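Long-range contact in putative ATP-dependent endonuclease of the OLD family (Thermus scotoductus, PDB 6P74), which degrades linear and supercoiled double-stranded DNA with the help of divalent metal ions and has a DNA-stimulated ATPase activity: residues F426-D438 against Q449-I463. Sequence-based numbering, arbitrary orientation.
Sequences FVVVHDEDVWPID and QEQENKAEQEKNQRI. With SM (samarium (III) ion), chain O.
Asn453 and Asn460, two turns apart on helix 449-463, hold the loop that leaves strand 426-431 in the Toprim domain, a loop-on-helix contact beside the nuclease metal site, with the strand end packed on the same helix. Helix 443-467, antiparallel to the strand (176°), is the connecting helix of a beta-alpha-beta crossover between the adjacent parallel strands 426-431 and 472-475. The Asn453 amide grips both backbone polar atoms of Trp435: ND2 donates to Trp435 O at 2.7 Å, while OD1 receives Trp435 N from above the plane of the Asn453 amide carbonyl. With Val434 CG1 anti to the backbone N (chi1 169°), CG1 packs against Asn453 CG and CG2 meets Gln457 CG. Nearer the sheet, Ile463 CD1 covers one face of the His430 ring near its rim. Asp431 OD2 binds the samarium ion (2.4 Å), which Glu480 also binds; Asp433, inferred to bind a catalytic divalent cation, meets a samarium-bound water through OD1. Lys409 NZ forms a salt bridge with Glu456 OE1 and hydrogen bonds with Asp431 O and Asn460 OD1, probably easing the closeness of the acidic Asp433 and Glu456. At Glu432, between the two aspartates in sequence, Asn460 ND2 meets a lone pair of Glu432 O almost straight, at 3.1 Å and 177°.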
# COMPACT_ATOMS: atom_id res chain seq x y z
N PHE A 426 10.59 25.30 -21.29
CA PHE A 426 10.86 26.62 -20.74
C PHE A 426 10.89 27.65 -21.86
O PHE A 426 11.10 27.32 -23.03
CB PHE A 426 12.18 26.64 -19.96
CG PHE A 426 13.38 26.39 -20.83
CD1 PHE A 426 13.80 25.10 -21.09
CD2 PHE A 426 14.06 27.45 -21.41
CE1 PHE A 426 14.89 24.87 -21.91
CE2 PHE A 426 15.15 27.23 -22.23
CZ PHE A 426 15.57 25.93 -22.47
N VAL A 427 10.67 28.91 -21.49
CA VAL A 427 10.95 30.06 -22.34
C VAL A 427 11.87 31.01 -21.57
O VAL A 427 11.73 31.19 -20.35
CB VAL A 427 9.64 30.74 -22.79
CG1 VAL A 427 9.91 32.04 -23.55
CG2 VAL A 427 8.79 29.78 -23.65
N VAL A 428 12.83 31.61 -22.26
CA VAL A 428 13.70 32.64 -21.70
C VAL A 428 13.28 34.01 -22.26
O VAL A 428 13.10 34.17 -23.48
CB VAL A 428 15.18 32.37 -22.03
CG1 VAL A 428 16.03 33.42 -21.37
CG2 VAL A 428 15.60 30.97 -21.61
N VAL A 429 13.19 35.01 -21.38
CA VAL A 429 13.17 36.41 -21.81
C VAL A 429 14.28 37.13 -21.06
O VAL A 429 14.38 37.00 -19.84
CB VAL A 429 11.84 37.14 -21.54
CG1 VAL A 429 11.62 38.23 -22.57
CG2 VAL A 429 10.68 36.18 -21.46
N HIS A 430 15.05 37.95 -21.76
CA HIS A 430 16.01 38.81 -21.09
C HIS A 430 16.24 40.07 -21.93
O HIS A 430 15.89 40.15 -23.11
CB HIS A 430 17.31 38.06 -20.84
CG HIS A 430 18.05 37.72 -22.09
ND1 HIS A 430 18.86 38.63 -22.74
CD2 HIS A 430 18.09 36.59 -22.84
CE1 HIS A 430 19.38 38.07 -23.82
NE2 HIS A 430 18.93 36.83 -23.90
N ASP A 431 16.88 41.05 -21.30
CA ASP A 431 17.23 42.29 -21.99
C ASP A 431 18.48 42.11 -22.84
O ASP A 431 19.35 41.30 -22.53
CB ASP A 431 17.47 43.43 -20.99
CG ASP A 431 16.17 43.92 -20.31
OD1 ASP A 431 15.10 43.58 -20.83
OD2 ASP A 431 16.22 44.61 -19.26
N GLU A 432 18.57 42.89 -23.92
CA GLU A 432 19.79 42.90 -24.70
C GLU A 432 20.92 43.59 -23.94
O GLU A 432 22.03 43.06 -23.83
CB GLU A 432 19.55 43.56 -26.05
CG GLU A 432 20.74 43.53 -27.02
CD GLU A 432 20.53 44.51 -28.18
OE1 GLU A 432 19.57 45.30 -28.10
OE2 GLU A 432 21.30 44.51 -29.17
N ASP A 433 20.66 44.80 -23.43
CA ASP A 433 21.64 45.56 -22.63
C ASP A 433 22.86 45.97 -23.43
O ASP A 433 23.98 45.98 -22.92
CB ASP A 433 22.05 44.78 -21.39
CG ASP A 433 20.99 44.82 -20.32
OD1 ASP A 433 20.29 45.85 -20.26
OD2 ASP A 433 20.86 43.86 -19.55
N VAL A 434 22.64 46.33 -24.69
CA VAL A 434 23.66 46.89 -25.57
C VAL A 434 23.21 48.30 -25.91
O VAL A 434 22.04 48.52 -26.23
CB VAL A 434 23.82 46.03 -26.83
CG1 VAL A 434 24.70 46.72 -27.90
CG2 VAL A 434 24.30 44.63 -26.42
N TRP A 435 24.13 49.26 -25.81
CA TRP A 435 23.74 50.65 -25.92
C TRP A 435 24.66 51.37 -26.89
O TRP A 435 25.85 51.07 -26.94
CB TRP A 435 23.82 51.32 -24.54
CG TRP A 435 22.97 50.59 -23.55
CD1 TRP A 435 23.37 49.62 -22.65
CD2 TRP A 435 21.55 50.73 -23.38
NE1 TRP A 435 22.29 49.16 -21.94
CE2 TRP A 435 21.16 49.83 -22.37
CE3 TRP A 435 20.58 51.53 -24.00
CZ2 TRP A 435 19.84 49.72 -21.95
CZ3 TRP A 435 19.28 51.42 -23.59
CH2 TRP A 435 18.91 50.51 -22.57
N PRO A 436 24.14 52.31 -27.69
CA PRO A 436 25.03 53.06 -28.58
C PRO A 436 26.04 53.88 -27.78
O PRO A 436 25.75 54.37 -26.69
CB PRO A 436 24.07 53.96 -29.37
CG PRO A 436 22.88 54.08 -28.49
CD PRO A 436 22.74 52.73 -27.86
N ILE A 437 27.23 54.01 -28.34
CA ILE A 437 28.31 54.72 -27.66
C ILE A 437 28.11 56.22 -27.87
O ILE A 437 27.86 56.69 -28.99
CB ILE A 437 29.68 54.24 -28.16
CG1 ILE A 437 30.09 52.95 -27.44
CG2 ILE A 437 30.73 55.28 -27.89
CD1 ILE A 437 29.84 51.68 -28.21
N ASP A 438 28.18 56.97 -26.78
CA ASP A 438 28.09 58.42 -26.83
C ASP A 438 29.43 58.96 -27.32
O ASP A 438 30.41 59.01 -26.57
CB ASP A 438 27.71 58.98 -25.46
CG ASP A 438 27.63 60.50 -25.43
OD1 ASP A 438 27.49 61.14 -26.51
OD2 ASP A 438 27.73 61.05 -24.31
N GLN A 449 32.00 51.49 -22.42
CA GLN A 449 30.76 51.14 -23.11
C GLN A 449 31.00 50.07 -24.17
O GLN A 449 30.26 49.08 -24.24
CB GLN A 449 30.14 52.38 -23.74
CG GLN A 449 29.26 53.17 -22.81
CD GLN A 449 28.46 54.23 -23.56
OE1 GLN A 449 27.36 53.94 -24.06
NE2 GLN A 449 29.01 55.45 -23.66
N GLU A 450 32.02 50.25 -25.02
CA GLU A 450 32.33 49.22 -26.00
C GLU A 450 32.54 47.87 -25.33
O GLU A 450 31.98 46.86 -25.75
CB GLU A 450 33.57 49.59 -26.79
CG GLU A 450 33.29 50.13 -28.13
CD GLU A 450 34.53 50.76 -28.69
OE1 GLU A 450 35.27 50.08 -29.42
OE2 GLU A 450 34.76 51.94 -28.35
N GLN A 451 33.37 47.85 -24.29
CA GLN A 451 33.69 46.58 -23.65
C GLN A 451 32.46 45.98 -22.99
O GLN A 451 32.24 44.77 -23.07
CB GLN A 451 34.81 46.78 -22.64
CG GLN A 451 36.16 46.92 -23.27
CD GLN A 451 37.17 47.56 -22.33
OE1 GLN A 451 36.82 48.00 -21.22
NE2 GLN A 451 38.43 47.64 -22.77
N GLU A 452 31.62 46.81 -22.37
CA GLU A 452 30.38 46.29 -21.80
C GLU A 452 29.45 45.73 -22.87
O GLU A 452 28.84 44.68 -22.67
CB GLU A 452 29.69 47.38 -20.98
CG GLU A 452 30.32 47.57 -19.62
CD GLU A 452 30.00 48.92 -18.99
OE1 GLU A 452 30.80 49.35 -18.13
OE2 GLU A 452 28.96 49.53 -19.37
N ASN A 453 29.31 46.43 -24.01
CA ASN A 453 28.49 45.90 -25.10
C ASN A 453 28.98 44.52 -25.53
O ASN A 453 28.18 43.59 -25.68
CB ASN A 453 28.47 46.87 -26.27
CG ASN A 453 27.60 48.08 -25.99
OD1 ASN A 453 26.85 48.09 -25.02
ND2 ASN A 453 27.69 49.09 -26.84
N LYS A 454 30.29 44.36 -25.72
CA LYS A 454 30.80 43.05 -26.12
C LYS A 454 30.55 42.00 -25.05
O LYS A 454 30.15 40.86 -25.35
CB LYS A 454 32.29 43.12 -26.48
CG LYS A 454 32.61 43.97 -27.71
CD LYS A 454 31.50 43.93 -28.76
CE LYS A 454 31.50 45.19 -29.68
NZ LYS A 454 31.15 46.50 -28.99
N ALA A 455 30.78 42.34 -23.78
CA ALA A 455 30.50 41.39 -22.70
C ALA A 455 29.04 40.95 -22.73
O ALA A 455 28.74 39.75 -22.68
CB ALA A 455 30.85 42.01 -21.35
N GLU A 456 28.12 41.92 -22.80
CA GLU A 456 26.70 41.59 -22.88
C GLU A 456 26.39 40.72 -24.10
O GLU A 456 25.60 39.77 -24.00
CB GLU A 456 25.86 42.87 -22.90
CG GLU A 456 25.79 43.58 -21.54
CD GLU A 456 25.34 42.70 -20.37
OE1 GLU A 456 24.28 42.03 -20.45
OE2 GLU A 456 26.06 42.69 -19.34
N GLN A 457 27.00 41.03 -25.25
CA GLN A 457 26.73 40.25 -26.45
C GLN A 457 27.19 38.81 -26.28
O GLN A 457 26.51 37.89 -26.74
CB GLN A 457 27.38 40.91 -27.65
CG GLN A 457 26.59 42.16 -28.10
CD GLN A 457 27.30 42.97 -29.16
OE1 GLN A 457 28.53 42.99 -29.21
NE2 GLN A 457 26.52 43.63 -30.01
N GLU A 458 28.29 38.61 -25.58
CA GLU A 458 28.77 37.26 -25.27
C GLU A 458 27.79 36.54 -24.35
O GLU A 458 27.44 35.38 -24.61
CB GLU A 458 30.15 37.36 -24.65
CG GLU A 458 30.98 36.11 -24.75
CD GLU A 458 32.11 36.09 -23.73
OE1 GLU A 458 31.98 35.37 -22.71
OE2 GLU A 458 33.11 36.81 -23.95
N LYS A 459 27.34 37.20 -23.28
CA LYS A 459 26.34 36.59 -22.40
C LYS A 459 25.05 36.26 -23.14
O LYS A 459 24.43 35.22 -22.88
CB LYS A 459 26.01 37.51 -21.22
CG LYS A 459 27.16 37.95 -20.36
CD LYS A 459 26.65 38.81 -19.25
CE LYS A 459 27.75 39.55 -18.53
NZ LYS A 459 27.15 40.69 -17.78
N ASN A 460 24.61 37.16 -24.05
CA ASN A 460 23.42 36.90 -24.84
C ASN A 460 23.62 35.69 -25.75
O ASN A 460 22.69 34.91 -25.97
CB ASN A 460 23.06 38.13 -25.68
CG ASN A 460 22.69 39.32 -24.82
OD1 ASN A 460 22.45 39.17 -23.63
ND2 ASN A 460 22.66 40.53 -25.44
N GLN A 461 24.82 35.56 -26.32
CA GLN A 461 25.13 34.44 -27.21
C GLN A 461 25.19 33.12 -26.45
O GLN A 461 24.77 32.09 -26.97
CB GLN A 461 26.45 34.70 -27.95
CG GLN A 461 26.78 33.66 -28.99
CD GLN A 461 25.57 33.33 -29.87
OE1 GLN A 461 25.10 32.18 -29.90
NE2 GLN A 461 25.05 34.34 -30.59
N ARG A 462 25.70 33.13 -25.22
CA ARG A 462 25.74 31.88 -24.47
C ARG A 462 24.33 31.40 -24.12
O ARG A 462 24.04 30.20 -24.22
CB ARG A 462 26.57 32.03 -23.22
CG ARG A 462 28.06 32.29 -23.43
CD ARG A 462 28.70 32.67 -22.07
NE ARG A 462 28.52 31.55 -21.14
CZ ARG A 462 29.27 30.44 -21.13
NH1 ARG A 462 30.29 30.30 -21.98
NH2 ARG A 462 29.01 29.47 -20.26
N ILE A 463 23.44 32.33 -23.76
CA ILE A 463 22.05 31.96 -23.49
C ILE A 463 21.42 31.35 -24.74
O ILE A 463 20.64 30.39 -24.66
CB ILE A 463 21.27 33.18 -22.97
CG1 ILE A 463 21.61 33.41 -21.50
CG2 ILE A 463 19.77 32.96 -23.15
CD1 ILE A 463 21.32 34.82 -21.01
SM SM O . 16.91 45.09 -17.05
O HOH W 1 20.02 35.58 -26.34
O HOH W 2 23.45 42.99 -29.81
O HOH W 3 18.58 46.50 -18.45